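Local coordinates for protein adenylosuccinate lyase (Francisella tularensis subsp. tularensis SCHU S4, PDB 4EEI) that probably cleaves fumarate from adenylosuccinate and from its imidazole analogue SAICAR in purine biosynthesis, and binds AMP in its active site, at residues 26-31 with 45-50; 100-105 with 214-219; 108-113 with 169-174; 278-283 with 320-325; 292-297 with 306-311. All coordinates share one frame; numbering follows the deposited sequence. Where two conformers were deposited one is given.

Interaction 1. Residues 26-31 with 45-50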
# COMPACT_ATOMS: atom_id res chain seq x y z
N VAL B 26 -4.29 25.82 23.25
CA VAL B 26 -5.36 26.09 22.29
C VAL B 26 -6.64 26.59 22.97
O VAL B 26 -7.27 27.55 22.49
CB VAL B 26 -5.63 24.84 21.43
CG1 VAL B 26 -6.79 25.08 20.48
CG2 VAL B 26 -4.38 24.48 20.65
N GLU B 27 -7.04 25.95 24.07
CA GLU B 27 -8.21 26.40 24.83
C GLU B 27 -8.03 27.85 25.30
O GLU B 27 -8.98 28.63 25.31
CB GLU B 27 -8.44 25.52 26.06
CG GLU B 27 -8.91 24.09 25.79
CD GLU B 27 -10.42 23.98 25.56
OE1 GLU B 27 -11.09 25.02 25.37
OE2 GLU B 27 -10.93 22.84 25.59
N LEU B 28 -6.81 28.20 25.69
CA LEU B 28 -6.57 29.52 26.25
C LEU B 28 -6.46 30.56 25.15
O LEU B 28 -6.70 31.74 25.38
CB LEU B 28 -5.32 29.52 27.13
CG LEU B 28 -5.45 28.67 28.38
CD1 LEU B 28 -4.16 28.68 29.19
CD2 LEU B 28 -6.62 29.17 29.21
N ALA B 29 -6.08 30.12 23.96
CA ALA B 29 -6.03 31.03 22.81
C ALA B 29 -7.43 31.53 22.44
O ALA B 29 -7.65 32.74 22.27
CB ALA B 29 -5.36 30.37 21.62
N ILE B 30 -8.39 30.61 22.32
CA ILE B 30 -9.75 31.02 22.01
C ILE B 30 -10.38 31.75 23.20
O ILE B 30 -11.14 32.71 23.03
CB ILE B 30 -10.63 29.83 21.53
CG1 ILE B 30 -12.00 30.33 21.05
CG2 ILE B 30 -10.79 28.78 22.62
CD1 ILE B 30 -11.91 31.33 19.92
N LEU B 31 -10.04 31.33 24.42
CA LEU B 31 -10.59 31.99 25.61
C LEU B 31 -10.14 33.44 25.67
O LEU B 31 -10.93 34.33 25.99
CB LEU B 31 -10.19 31.24 26.88
CG LEU B 31 -10.73 31.77 28.22
CD1 LEU B 31 -12.24 31.71 28.28
CD2 LEU B 31 -10.11 30.99 29.39
N ALA B 45 -5.31 34.60 31.14
CA ALA B 45 -3.99 34.75 31.75
C ALA B 45 -3.95 34.14 33.15
O ALA B 45 -2.93 33.59 33.58
CB ALA B 45 -3.60 36.22 31.80
N GLU B 46 -5.07 34.25 33.86
CA GLU B 46 -5.20 33.68 35.20
C GLU B 46 -5.05 32.16 35.16
O GLU B 46 -4.29 31.58 35.94
CB GLU B 46 -6.57 34.06 35.78
CG GLU B 46 -6.92 33.38 37.10
CD GLU B 46 -6.32 34.09 38.30
OE1 GLU B 46 -5.57 35.08 38.10
OE2 GLU B 46 -6.60 33.67 39.44
N ILE B 47 -5.78 31.53 34.25
CA ILE B 47 -5.75 30.08 34.11
C ILE B 47 -4.39 29.61 33.61
O ILE B 47 -3.84 28.61 34.08
CB ILE B 47 -6.89 29.60 33.19
CG1 ILE B 47 -8.25 29.94 33.80
CG2 ILE B 47 -6.78 28.10 32.91
CD1 ILE B 47 -9.45 29.56 32.93
N ARG B 48 -3.83 30.36 32.66
CA ARG B 48 -2.51 30.06 32.11
C ARG B 48 -1.45 29.96 33.20
O ARG B 48 -0.58 29.09 33.16
CB ARG B 48 -2.11 31.12 31.07
CG ARG B 48 -0.77 30.90 30.39
CD ARG B 48 -0.55 31.88 29.23
NE ARG B 48 -1.51 31.71 28.13
CZ ARG B 48 -2.43 32.60 27.78
NH1 ARG B 48 -2.53 33.76 28.43
NH2 ARG B 48 -3.25 32.35 26.77
N ALA B 49 -1.53 30.84 34.20
CA ALA B 49 -0.51 30.91 35.24
C ALA B 49 -0.60 29.82 36.30
O ALA B 49 0.36 29.58 37.04
CB ALA B 49 -0.54 32.29 35.91
N ARG B 50 -1.75 29.15 36.40
CA ARG B 50 -2.01 28.26 37.52
C ARG B 50 -2.31 26.82 37.13
O ARG B 50 -2.00 25.89 37.88
CB ARG B 50 -3.18 28.82 38.33
CG ARG B 50 -3.04 30.30 38.65
CD ARG B 50 -3.21 30.54 40.13
NE ARG B 50 -4.34 29.78 40.66
CZ ARG B 50 -5.59 30.23 40.68
NH1 ARG B 50 -5.87 31.44 40.21
NH2 ARG B 50 -6.57 29.47 41.17
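L28 of helix 16-33 reaches across to I47 and R48 of helix 43-50, which runs back almost antiparallel, the two short axes 10.2 Å apart at 161°. Its three touching carbons divide the work. CB meets NH2 of R48 at 3.5 Å, coming obliquely to the guanidinium. CD1 lies 3.6 Å from CA of R48, so one branch is laid on the backbone of the second helix, while CD2 packs on CG2 of I47 at 3.9 Å. A branched leucine suits this place because its two methyls can serve two consecutive residues of the partner helix. One turn on, L31 adds a single touch, its CD2 to CD1 of I47 at 3.9 Å, the two side chains crossing at about a right angle. L31 carries its CG trans to the backbone N (chi1 -178°), and in this way it converges with L28 on I47. In R48 a bend at chi3 (-64°) turns the guanidinium back toward L28, which is how NH2 comes to lie against CB of that leucine; the same NH2 also makes a long, weak ion pair with E32. The contact is a helical hairpin, and the other sides of 26-31 are covered by helices 94-131, 192-202 and 68-77, with E27 hydrogen-bonded to H89.

Interaction 2. Residues 100-105 with 214-219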
# COMPACT_ATOMS: atom_id res chain seq x y z
N SER B 100 -6.44 21.53 16.44
CA SER B 100 -5.55 22.68 16.52
C SER B 100 -4.32 22.35 17.36
O SER B 100 -3.20 22.73 17.03
CB SER B 100 -6.29 23.90 17.06
OG SER B 100 -7.30 24.31 16.14
N ALA B 101 -4.52 21.60 18.44
CA ALA B 101 -3.40 21.21 19.28
C ALA B 101 -2.53 20.20 18.55
O ALA B 101 -1.31 20.19 18.70
CB ALA B 101 -3.88 20.67 20.62
N LEU B 102 -3.16 19.34 17.75
CA LEU B 102 -2.41 18.35 16.98
C LEU B 102 -1.48 19.05 15.99
O LEU B 102 -0.37 18.61 15.76
CB LEU B 102 -3.38 17.43 16.23
CG LEU B 102 -2.77 16.38 15.30
CD1 LEU B 102 -1.83 15.48 16.08
CD2 LEU B 102 -3.89 15.56 14.68
N SER B 103 -1.94 20.17 15.43
CA SER B 103 -1.09 20.94 14.52
C SER B 103 0.14 21.45 15.23
O SER B 103 1.21 21.54 14.62
CB SER B 103 -1.85 22.11 13.91
OG SER B 103 -2.84 21.64 13.01
N LEU B 104 -0.01 21.81 16.50
CA LEU B 104 1.13 22.30 17.27
C LEU B 104 2.14 21.17 17.52
O LEU B 104 3.35 21.38 17.45
CB LEU B 104 0.68 22.92 18.60
CG LEU B 104 -0.38 24.02 18.57
CD1 LEU B 104 -0.62 24.57 19.96
CD2 LEU B 104 0.02 25.15 17.63
N GLN B 105 1.64 19.96 17.81
CA GLN B 105 2.53 18.81 17.96
C GLN B 105 3.24 18.48 16.65
O GLN B 105 4.44 18.19 16.65
CB GLN B 105 1.75 17.58 18.43
CG GLN B 105 1.28 17.66 19.87
CD GLN B 105 0.37 16.51 20.22
OE1 GLN B 105 -0.76 16.43 19.74
NE2 GLN B 105 0.87 15.59 21.04
N ILE B 214 -10.41 19.54 11.03
CA ILE B 214 -9.55 20.03 9.96
C ILE B 214 -9.42 18.88 8.96
O ILE B 214 -9.27 17.73 9.38
CB ILE B 214 -8.18 20.41 10.54
CG1 ILE B 214 -8.28 21.75 11.27
CG2 ILE B 214 -7.10 20.45 9.47
CD1 ILE B 214 -6.99 22.19 11.93
N PRO B 215 -9.49 19.18 7.65
CA PRO B 215 -9.47 18.07 6.68
C PRO B 215 -8.14 17.31 6.69
O PRO B 215 -7.07 17.90 6.87
CB PRO B 215 -9.69 18.77 5.32
CG PRO B 215 -9.31 20.22 5.57
CD PRO B 215 -9.68 20.49 7.00
N ARG B 216 -8.22 15.99 6.51
CA ARG B 216 -7.05 15.14 6.75
C ARG B 216 -6.05 15.10 5.61
O ARG B 216 -5.01 14.44 5.74
CB ARG B 216 -7.49 13.73 7.14
CG ARG B 216 -7.20 13.38 8.61
CD ARG B 216 -7.83 14.40 9.56
NE ARG B 216 -7.37 14.23 10.94
CZ ARG B 216 -7.66 15.07 11.93
NH1 ARG B 216 -8.41 16.14 11.69
NH2 ARG B 216 -7.20 14.85 13.15
N ASP B 217 -6.32 15.81 4.52
CA ASP B 217 -5.39 15.82 3.39
C ASP B 217 -4.12 16.62 3.66
O ASP B 217 -3.11 16.47 2.96
CB ASP B 217 -6.06 16.30 2.09
CG ASP B 217 -6.44 17.78 2.14
OD1 ASP B 217 -5.72 18.62 1.55
OD2 ASP B 217 -7.48 18.09 2.76
N ARG B 218 -4.16 17.48 4.68
CA ARG B 218 -2.96 18.22 5.06
C ARG B 218 -1.99 17.25 5.70
O ARG B 218 -0.82 17.19 5.33
CB ARG B 218 -3.30 19.37 6.03
CG ARG B 218 -4.32 20.36 5.45
CD ARG B 218 -4.39 21.64 6.27
NE ARG B 218 -5.23 22.66 5.61
CZ ARG B 218 -4.77 23.56 4.75
NH1 ARG B 218 -3.48 23.58 4.44
NH2 ARG B 218 -5.59 24.45 4.22
N ILE B 219 -2.48 16.47 6.65
CA ILE B 219 -1.66 15.42 7.24
C ILE B 219 -1.19 14.44 6.18
O ILE B 219 -0.02 14.05 6.17
CB ILE B 219 -2.40 14.66 8.36
CG1 ILE B 219 -2.47 15.54 9.62
CG2 ILE B 219 -1.68 13.35 8.70
CD1 ILE B 219 -3.42 15.01 10.69
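The backbones stay well apart, S103 CA and I219 CA being the nearest pair at 9.2 Å, so side chains alone bridge from helix 94-131 to the start of helix 217-244. L102 carries most of this bridge: its CD2 meets NH2 of R216 at 3.7 Å, obliquely to the guanidinium, and CD1 of I219 at 4.1 Å, the leucine crossing the isoleucine at about a right angle. S103 brings OG to 4.3 Å from CD1 of I214; this OG is hydrogen-bonded to the carbonyl of T177 and to an ethanediol. R216 suits its place because its flat end can serve several acceptors. NH1 donates to the carbonyl O of I214 at 2.9 Å, nearly within the guanidinium plane and on a lone pair of that oxygen, and also pairs with D99, while NE pairs with E309; these partners fix the group's rotation. The arrangement belongs to the long-helix bundle of the lyase 1 family, close to the AMP pocket, where R301 and S306 lie near R216.

Interaction 3. Residues 108-113 with 169-174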
# COMPACT_ATOMS: atom_id res chain seq x y z
N ASP B 108 6.01 21.09 15.96
CA ASP B 108 7.22 20.94 16.75
C ASP B 108 8.01 19.70 16.33
O ASP B 108 9.24 19.67 16.41
CB ASP B 108 6.89 20.94 18.24
CG ASP B 108 6.34 22.28 18.70
OD1 ASP B 108 6.66 23.31 18.05
OD2 ASP B 108 5.59 22.31 19.70
N SER B 109 7.29 18.69 15.86
CA SER B 109 7.92 17.48 15.35
C SER B 109 8.65 17.78 14.04
O SER B 109 9.77 17.32 13.82
CB SER B 109 6.86 16.40 15.14
OG SER B 109 6.31 15.99 16.38
N MET B 110 7.99 18.54 13.17
CA MET B 110 8.60 18.94 11.90
C MET B 110 9.91 19.69 12.07
O MET B 110 10.82 19.55 11.25
CB MET B 110 7.64 19.80 11.08
CG MET B 110 6.55 19.02 10.40
SD MET B 110 5.64 20.08 9.26
CE MET B 110 6.89 20.39 8.00
N SER B 111 9.99 20.51 13.12
CA SER B 111 11.19 21.28 13.37
C SER B 111 12.40 20.36 13.53
O SER B 111 13.49 20.67 13.05
CB SER B 111 11.02 22.14 14.63
OG SER B 111 10.00 23.10 14.41
N TYR B 112 12.19 19.23 14.20
CA TYR B 112 13.27 18.27 14.41
C TYR B 112 13.59 17.50 13.12
O TYR B 112 14.76 17.26 12.82
CB TYR B 112 12.92 17.27 15.52
CG TYR B 112 13.06 17.82 16.93
CD1 TYR B 112 14.32 17.99 17.51
CD2 TYR B 112 11.95 18.15 17.69
CE1 TYR B 112 14.46 18.49 18.80
CE2 TYR B 112 12.08 18.65 18.98
CZ TYR B 112 13.34 18.81 19.53
OH TYR B 112 13.45 19.31 20.81
N VAL B 113 12.57 17.12 12.37
CA VAL B 113 12.77 16.40 11.12
C VAL B 113 13.56 17.27 10.15
O VAL B 113 14.50 16.80 9.51
CB VAL B 113 11.43 16.03 10.48
CG1 VAL B 113 11.65 15.35 9.12
CG2 VAL B 113 10.65 15.12 11.42
N LYS B 169 10.20 22.31 3.81
CA LYS B 169 10.25 23.72 4.16
C LYS B 169 9.06 24.45 3.53
O LYS B 169 8.52 25.40 4.12
CB LYS B 169 11.59 24.34 3.75
CG LYS B 169 12.76 23.92 4.65
CD LYS B 169 14.05 24.63 4.25
CE LYS B 169 15.13 24.45 5.32
NZ LYS B 169 16.45 25.03 4.93
N ASP B 170 8.64 24.02 2.35
CA ASP B 170 7.44 24.58 1.73
C ASP B 170 6.21 24.28 2.58
O ASP B 170 5.36 25.14 2.79
CB ASP B 170 7.21 24.01 0.32
CG ASP B 170 8.15 24.63 -0.72
OD1 ASP B 170 8.73 25.70 -0.44
OD2 ASP B 170 8.29 24.03 -1.81
N PHE B 171 6.12 23.05 3.07
CA PHE B 171 4.97 22.67 3.89
C PHE B 171 5.03 23.42 5.21
O PHE B 171 4.00 23.83 5.74
CB PHE B 171 4.99 21.17 4.18
CG PHE B 171 3.72 20.67 4.82
CD1 PHE B 171 3.60 20.61 6.20
CD2 PHE B 171 2.66 20.27 4.04
CE1 PHE B 171 2.42 20.13 6.79
CE2 PHE B 171 1.47 19.80 4.62
CZ PHE B 171 1.35 19.73 6.00
N GLN B 172 6.24 23.62 5.72
CA GLN B 172 6.41 24.37 6.96
C GLN B 172 5.88 25.80 6.81
O GLN B 172 5.31 26.35 7.76
CB GLN B 172 7.88 24.38 7.37
CG GLN B 172 8.15 24.94 8.75
CD GLN B 172 9.62 24.96 9.08
OE1 GLN B 172 10.04 24.55 10.17
NE2 GLN B 172 10.43 25.44 8.14
N LYS B 173 6.07 26.40 5.64
CA LYS B 173 5.58 27.76 5.41
C LYS B 173 4.07 27.78 5.24
O LYS B 173 3.42 28.74 5.66
CB LYS B 173 6.18 28.36 4.14
CG LYS B 173 7.64 28.69 4.21
CD LYS B 173 8.10 29.26 2.88
CE LYS B 173 9.56 28.96 2.61
NZ LYS B 173 9.97 29.41 1.25
N ASP B 174 3.54 26.70 4.68
CA ASP B 174 2.13 26.61 4.28
C ASP B 174 1.66 25.15 4.24
O ASP B 174 1.77 24.48 3.20
CB ASP B 174 1.97 27.26 2.90
CG ASP B 174 0.55 27.15 2.35
OD1 ASP B 174 -0.39 26.85 3.11
OD2 ASP B 174 0.38 27.37 1.13
O HOH W 1 8.05 23.63 12.21
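A methionine sulfur set against the rim of a phenylalanine is the distinctive feature here: SD of M110 lies 3.7 Å from CD1 of F171. Measured to the ring centre, the sulfur is 4.9 Å away and 76° off the normal, an edge-on Met-aromatic contact in which the polarisable sulfur faces the slightly positive ring hydrogens. The methyl CE adds to it, touching the same CD1 at 3.8 Å and passing on toward the backbone N of Q172. A bend at chi3 (68°) turns that methyl toward the beginning of the next residue, so one flexible, unbranched side chain covers two neighbours. The side chains of M110 and F171 cross at about a right angle. Helix 94-131 and the end of helix 151-173 run nearly antiparallel here, 11.1 Å apart at 155°, as neighbours in the helical bundle of this lyase family; that wide spacing is what a long methionine and a large ring can span. Helix 217-244 closes over the same pair, with L222 touching both M110 and F171. Toward the exposed side the contact turns polar. S111 OG and Q172 OE1 are too far apart to bond directly, and a water joins them, 3.0 Å from S111 OG and donating to Q172 OE1 over an equal distance. Small serine and long glutamine suit this margin because solvent can complete the bridge; S111 OG is also hydrogen-bonded to the carbonyl of R107.

Interaction 4. Residues 278-283 with 320-325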
# COMPACT_ATOMS: atom_id res chain seq x y z
N THR B 278 16.81 0.29 6.15
CA THR B 278 15.93 -0.21 5.11
C THR B 278 14.60 -0.62 5.76
O THR B 278 13.51 -0.37 5.22
CB THR B 278 16.59 -1.40 4.38
OG1 THR B 278 17.82 -0.95 3.77
CG2 THR B 278 15.66 -1.95 3.30
N GLY B 279 14.70 -1.24 6.93
CA GLY B 279 13.51 -1.60 7.70
C GLY B 279 12.72 -0.37 8.08
O GLY B 279 11.48 -0.34 8.00
N MET B 280 13.43 0.68 8.48
CA MET B 280 12.76 1.92 8.87
C MET B 280 12.02 2.51 7.69
O MET B 280 10.90 3.01 7.84
CB MET B 280 13.78 2.92 9.40
CG MET B 280 14.51 2.44 10.64
SD MET B 280 13.40 2.24 12.05
CE MET B 280 14.55 1.52 13.24
N ALA B 281 12.62 2.44 6.51
CA ALA B 281 11.98 2.96 5.31
C ALA B 281 10.68 2.23 5.00
O ALA B 281 9.70 2.85 4.59
CB ALA B 281 12.93 2.88 4.12
N ARG B 282 10.68 0.90 5.17
CA ARG B 282 9.46 0.13 4.91
C ARG B 282 8.32 0.57 5.83
O ARG B 282 7.16 0.61 5.41
CB ARG B 282 9.72 -1.38 5.08
CG ARG B 282 10.65 -1.96 4.03
CD ARG B 282 10.90 -3.45 4.21
NE ARG B 282 11.97 -3.85 3.30
CZ ARG B 282 12.88 -4.79 3.55
NH1 ARG B 282 12.84 -5.48 4.69
NH2 ARG B 282 13.82 -5.03 2.65
N MET B 283 8.68 0.87 7.08
CA MET B 283 7.70 1.33 8.06
C MET B 283 7.08 2.66 7.65
O MET B 283 5.86 2.82 7.66
CB MET B 283 8.34 1.47 9.44
CG MET B 283 8.78 0.16 10.09
SD MET B 283 7.42 -0.99 10.36
CE MET B 283 6.19 0.09 11.11
N MET B 320 11.23 8.69 11.68
CA MET B 320 11.87 9.60 10.74
C MET B 320 13.08 10.27 11.38
O MET B 320 14.17 10.32 10.79
CB MET B 320 10.89 10.67 10.24
CG MET B 320 11.52 11.69 9.30
SD MET B 320 12.09 10.94 7.76
CE MET B 320 10.54 10.67 6.92
N VAL B 321 12.91 10.79 12.58
CA VAL B 321 14.02 11.44 13.27
C VAL B 321 15.13 10.42 13.58
O VAL B 321 16.32 10.69 13.33
CB VAL B 321 13.56 12.16 14.54
CG1 VAL B 321 14.76 12.64 15.35
CG2 VAL B 321 12.66 13.34 14.16
N TYR B 322 14.75 9.26 14.10
CA TYR B 322 15.73 8.19 14.36
C TYR B 322 16.52 7.84 13.10
O TYR B 322 17.74 7.72 13.14
CB TYR B 322 15.04 6.93 14.90
CG TYR B 322 15.99 5.77 15.11
CD1 TYR B 322 16.64 5.60 16.32
CD2 TYR B 322 16.24 4.84 14.10
CE1 TYR B 322 17.52 4.55 16.54
CE2 TYR B 322 17.13 3.78 14.30
CZ TYR B 322 17.75 3.64 15.52
OH TYR B 322 18.63 2.60 15.75
N ALA B 323 15.82 7.69 11.99
CA ALA B 323 16.46 7.21 10.77
C ALA B 323 17.38 8.27 10.18
O ALA B 323 18.46 7.95 9.71
CB ALA B 323 15.42 6.75 9.73
N LEU B 324 16.95 9.53 10.19
CA LEU B 324 17.78 10.60 9.62
C LEU B 324 19.06 10.80 10.42
O LEU B 324 20.12 11.09 9.85
CB LEU B 324 17.01 11.92 9.56
CG LEU B 324 15.82 11.95 8.61
CD1 LEU B 324 15.02 13.21 8.83
CD2 LEU B 324 16.31 11.88 7.16
N ARG B 325 18.98 10.67 11.74
CA ARG B 325 20.17 10.82 12.59
C ARG B 325 21.10 9.64 12.42
O ARG B 325 22.33 9.81 12.36
CB ARG B 325 19.77 10.96 14.07
CG ARG B 325 18.95 12.20 14.36
CD ARG B 325 18.75 12.41 15.85
NE ARG B 325 17.94 13.61 16.10
CZ ARG B 325 17.51 13.99 17.29
NH1 ARG B 325 17.79 13.27 18.37
NH2 ARG B 325 16.78 15.10 17.41
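Two long helices of the lyase bundle, 272-293 and 304-333, meet here through a Met-aromatic contact between M280 and Y322. The sulfur of M280 lies 5.4 Å from the centre of the tyrosine ring and 57° off its normal, an oblique approach. Closer contact falls to the methyl: a bend at chi2 (-65°) turns the end of the chain toward Y322, the two side chains crossing at about a right angle. A slender, flexible methionine fits between neighbours here, reaching Y5 of its own chain and S307 of the third subunit as well. Y322 suits the place by offering an apolar ring to M280 while its OH reaches R326; Y5 also meets the ring edge-to-face. A323, small enough to let the helices come near, brings its CB to 4.2 Å from CB of M280, and these two residues have the closest CA atoms, 6.7 Å apart. At the ring, CE of M280 sits 3.6 Å from CE2 of Y322 and 3.8 Å from its CD2.

Interaction 5. Residues 292-297 with 306-311. With AMP (adenosine monophosphate), chain O; EDO (1,2-ethanediol), chain Q.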
# COMPACT_ATOMS: atom_id res chain seq x y z
N LEU B 292 -3.80 8.40 3.62
CA LEU B 292 -4.70 8.64 2.48
C LEU B 292 -6.11 8.16 2.79
O LEU B 292 -7.11 8.84 2.48
CB LEU B 292 -4.18 7.93 1.22
CG LEU B 292 -2.88 8.48 0.64
CD1 LEU B 292 -2.40 7.60 -0.52
CD2 LEU B 292 -3.10 9.91 0.15
N GLU B 293 -6.21 6.99 3.41
CA GLU B 293 -7.53 6.46 3.81
C GLU B 293 -8.20 7.31 4.89
O GLU B 293 -9.43 7.46 4.88
CB GLU B 293 -7.41 4.99 4.25
CG GLU B 293 -7.00 4.05 3.11
CD GLU B 293 -6.79 2.61 3.54
OE1 GLU B 293 -7.49 2.13 4.46
OE2 GLU B 293 -5.93 1.93 2.93
N ASN B 294 -7.41 7.85 5.81
CA ASN B 294 -7.94 8.73 6.85
C ASN B 294 -8.60 10.00 6.32
O ASN B 294 -9.31 10.69 7.07
CB ASN B 294 -6.85 9.12 7.86
CG ASN B 294 -6.59 8.04 8.90
OD1 ASN B 294 -7.36 7.09 9.03
ND2 ASN B 294 -5.52 8.21 9.66
N CYS B 295 -8.35 10.33 5.06
CA CYS B 295 -8.97 11.51 4.44
C CYS B 295 -10.47 11.33 4.23
O CYS B 295 -11.23 12.30 4.28
CB CYS B 295 -8.34 11.81 3.08
SG CYS B 295 -6.66 12.41 3.15
N VAL B 296 -10.88 10.10 3.96
CA VAL B 296 -12.27 9.85 3.53
C VAL B 296 -13.22 9.76 4.72
O VAL B 296 -13.74 8.69 5.05
CB VAL B 296 -12.35 8.58 2.65
CG1 VAL B 296 -13.71 8.50 1.96
CG2 VAL B 296 -11.23 8.62 1.62
N LEU B 297 -13.44 10.91 5.37
CA LEU B 297 -14.34 11.00 6.51
C LEU B 297 -15.79 11.27 6.08
O LEU B 297 -16.04 11.97 5.10
CB LEU B 297 -13.88 12.11 7.45
CG LEU B 297 -12.44 11.96 7.96
CD1 LEU B 297 -12.09 13.11 8.89
CD2 LEU B 297 -12.21 10.60 8.64
N SER B 306 -8.92 8.85 14.26
CA SER B 306 -8.31 9.15 15.55
C SER B 306 -7.44 8.01 16.09
O SER B 306 -6.25 8.21 16.36
CB SER B 306 -9.38 9.54 16.58
OG SER B 306 -8.80 9.72 17.85
N SER B 307 -8.02 6.82 16.24
CA SER B 307 -7.23 5.68 16.74
C SER B 307 -6.02 5.43 15.84
O SER B 307 -4.91 5.19 16.33
CB SER B 307 -8.09 4.42 16.78
OG SER B 307 -8.67 4.17 15.52
N ALA B 308 -6.22 5.49 14.54
CA ALA B 308 -5.11 5.29 13.60
C ALA B 308 -4.00 6.31 13.83
O ALA B 308 -2.82 5.94 13.92
CB ALA B 308 -5.60 5.35 12.17
N GLU B 309 -4.37 7.58 13.93
CA GLU B 309 -3.38 8.64 14.14
C GLU B 309 -2.62 8.47 15.46
O GLU B 309 -1.43 8.80 15.53
CB GLU B 309 -4.05 10.02 14.04
CG GLU B 309 -4.40 10.37 12.59
CD GLU B 309 -5.34 11.56 12.43
OE1 GLU B 309 -5.92 12.04 13.43
OE2 GLU B 309 -5.51 12.02 11.27
N ARG B 310 -3.29 7.96 16.49
CA ARG B 310 -2.62 7.76 17.78
C ARG B 310 -1.47 6.77 17.68
O ARG B 310 -0.52 6.84 18.44
CB ARG B 310 -3.61 7.26 18.84
CG ARG B 310 -4.70 8.25 19.25
CD ARG B 310 -5.55 7.62 20.35
NE ARG B 310 -6.81 8.32 20.58
CZ ARG B 310 -6.99 9.29 21.47
NH1 ARG B 310 -5.99 9.69 22.23
NH2 ARG B 310 -8.19 9.85 21.59
N PHE B 311 -1.57 5.82 16.76
CA PHE B 311 -0.49 4.86 16.53
C PHE B 311 0.56 5.41 15.57
O PHE B 311 1.74 5.47 15.90
CB PHE B 311 -1.03 3.57 15.89
CG PHE B 311 -1.66 2.61 16.87
CD1 PHE B 311 -0.87 1.73 17.60
CD2 PHE B 311 -3.03 2.57 17.03
CE1 PHE B 311 -1.46 0.84 18.49
CE2 PHE B 311 -3.62 1.67 17.89
CZ PHE B 311 -2.84 0.81 18.63
P AMP O . -10.52 6.79 20.09
O1P AMP O . -9.91 5.74 20.99
O2P AMP O . -11.42 6.24 19.01
O3P AMP O . -9.55 7.84 19.62
O5' AMP O . -11.52 7.59 21.06
C5' AMP O . -12.12 8.82 20.63
C4' AMP O . -12.60 9.60 21.85
O4' AMP O . -13.21 10.83 21.44
C3' AMP O . -13.65 8.82 22.62
O3' AMP O . -13.33 8.86 24.01
C2' AMP O . -14.95 9.56 22.39
O2' AMP O . -15.77 9.56 23.56
C1' AMP O . -14.50 10.97 22.04
N9 AMP O . -15.45 11.62 21.11
C8 AMP O . -16.69 11.20 20.83
N7 AMP O . -17.30 12.02 19.95
C5 AMP O . -16.44 13.01 19.65
C6 AMP O . -16.44 14.21 18.79
N6 AMP O . -17.52 14.53 18.04
N1 AMP O . -15.32 14.97 18.77
C2 AMP O . -14.24 14.66 19.51
N3 AMP O . -14.17 13.59 20.31
C4 AMP O . -15.22 12.74 20.42
C1 EDO Q . -6.01 13.14 17.10
O1 EDO Q . -6.46 12.65 15.83
C2 EDO Q . -5.03 12.14 17.69
O2 EDO Q . -5.55 10.82 17.47
O HOH W 2 -4.18 10.72 9.29
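N294, in the type I turn from E293 to V296, packs its amide against A308 and E309 of helix 304-333. From CB, which points toward that helix, the chain leads to a flat carboxamide whose ND2 lies 3.8 Å from CB of A308 and equally far from CG of E309. The same ND2 donates to a water at 2.9 Å, and this water donates in turn to OE2 of E309 at 2.7 Å; the amide and carboxylate planes stand at right angles, so the water joins groups that are not stacked. OD1 also lies 4.0 Å from CB of A308 and accepts a hydrogen bond from R282 of the third subunit. An amide suits this place because it can both donate and accept, while the small A308 lets it come close. E309 extends beyond CG to a carboxylate held by R216 and H305, and its OE1 also accepts a bond from ethanediol, probably a crystallisation molecule. Along the same helix, S306 and R310 bind AMP: S306 OG donates to O3P at 2.7 Å, and R310 NE reaches that oxygen at 2.9 Å (N-H...O 155°) with NH2 beside it, donating to the same O3P at 3.1 Å in the guanidinium plane. Three donors, two from a cationic arginine, would stabilise the charge on that oxygen, and D68, paired with R310 NH2, probably steadies the arginine.

Overall arrangement
Along the chain, interaction 1 comes first, well out from the chain's centre; interaction 3 is nested in the loop closed by interaction 2, and interaction 5 in that closed by interaction 4. Helix 94-131 links interactions 2 and 3, whose centres are 13 Å apart. Helices 272-293 and 304-333 serve both interaction 4 and interaction 5, with centres 21 Å apart. V26 packs interaction 1 on helix 94-131, V113 packs interaction 3 against 320-325, and the R216-E309 salt bridge joins interaction 2 to interaction 5, their centres 11 Å apart. Since interactions 4 and 5 both touch the third subunit, and interactions 2 and 5 the second, the helical bundle connects the AMP site with the tetramer interfaces.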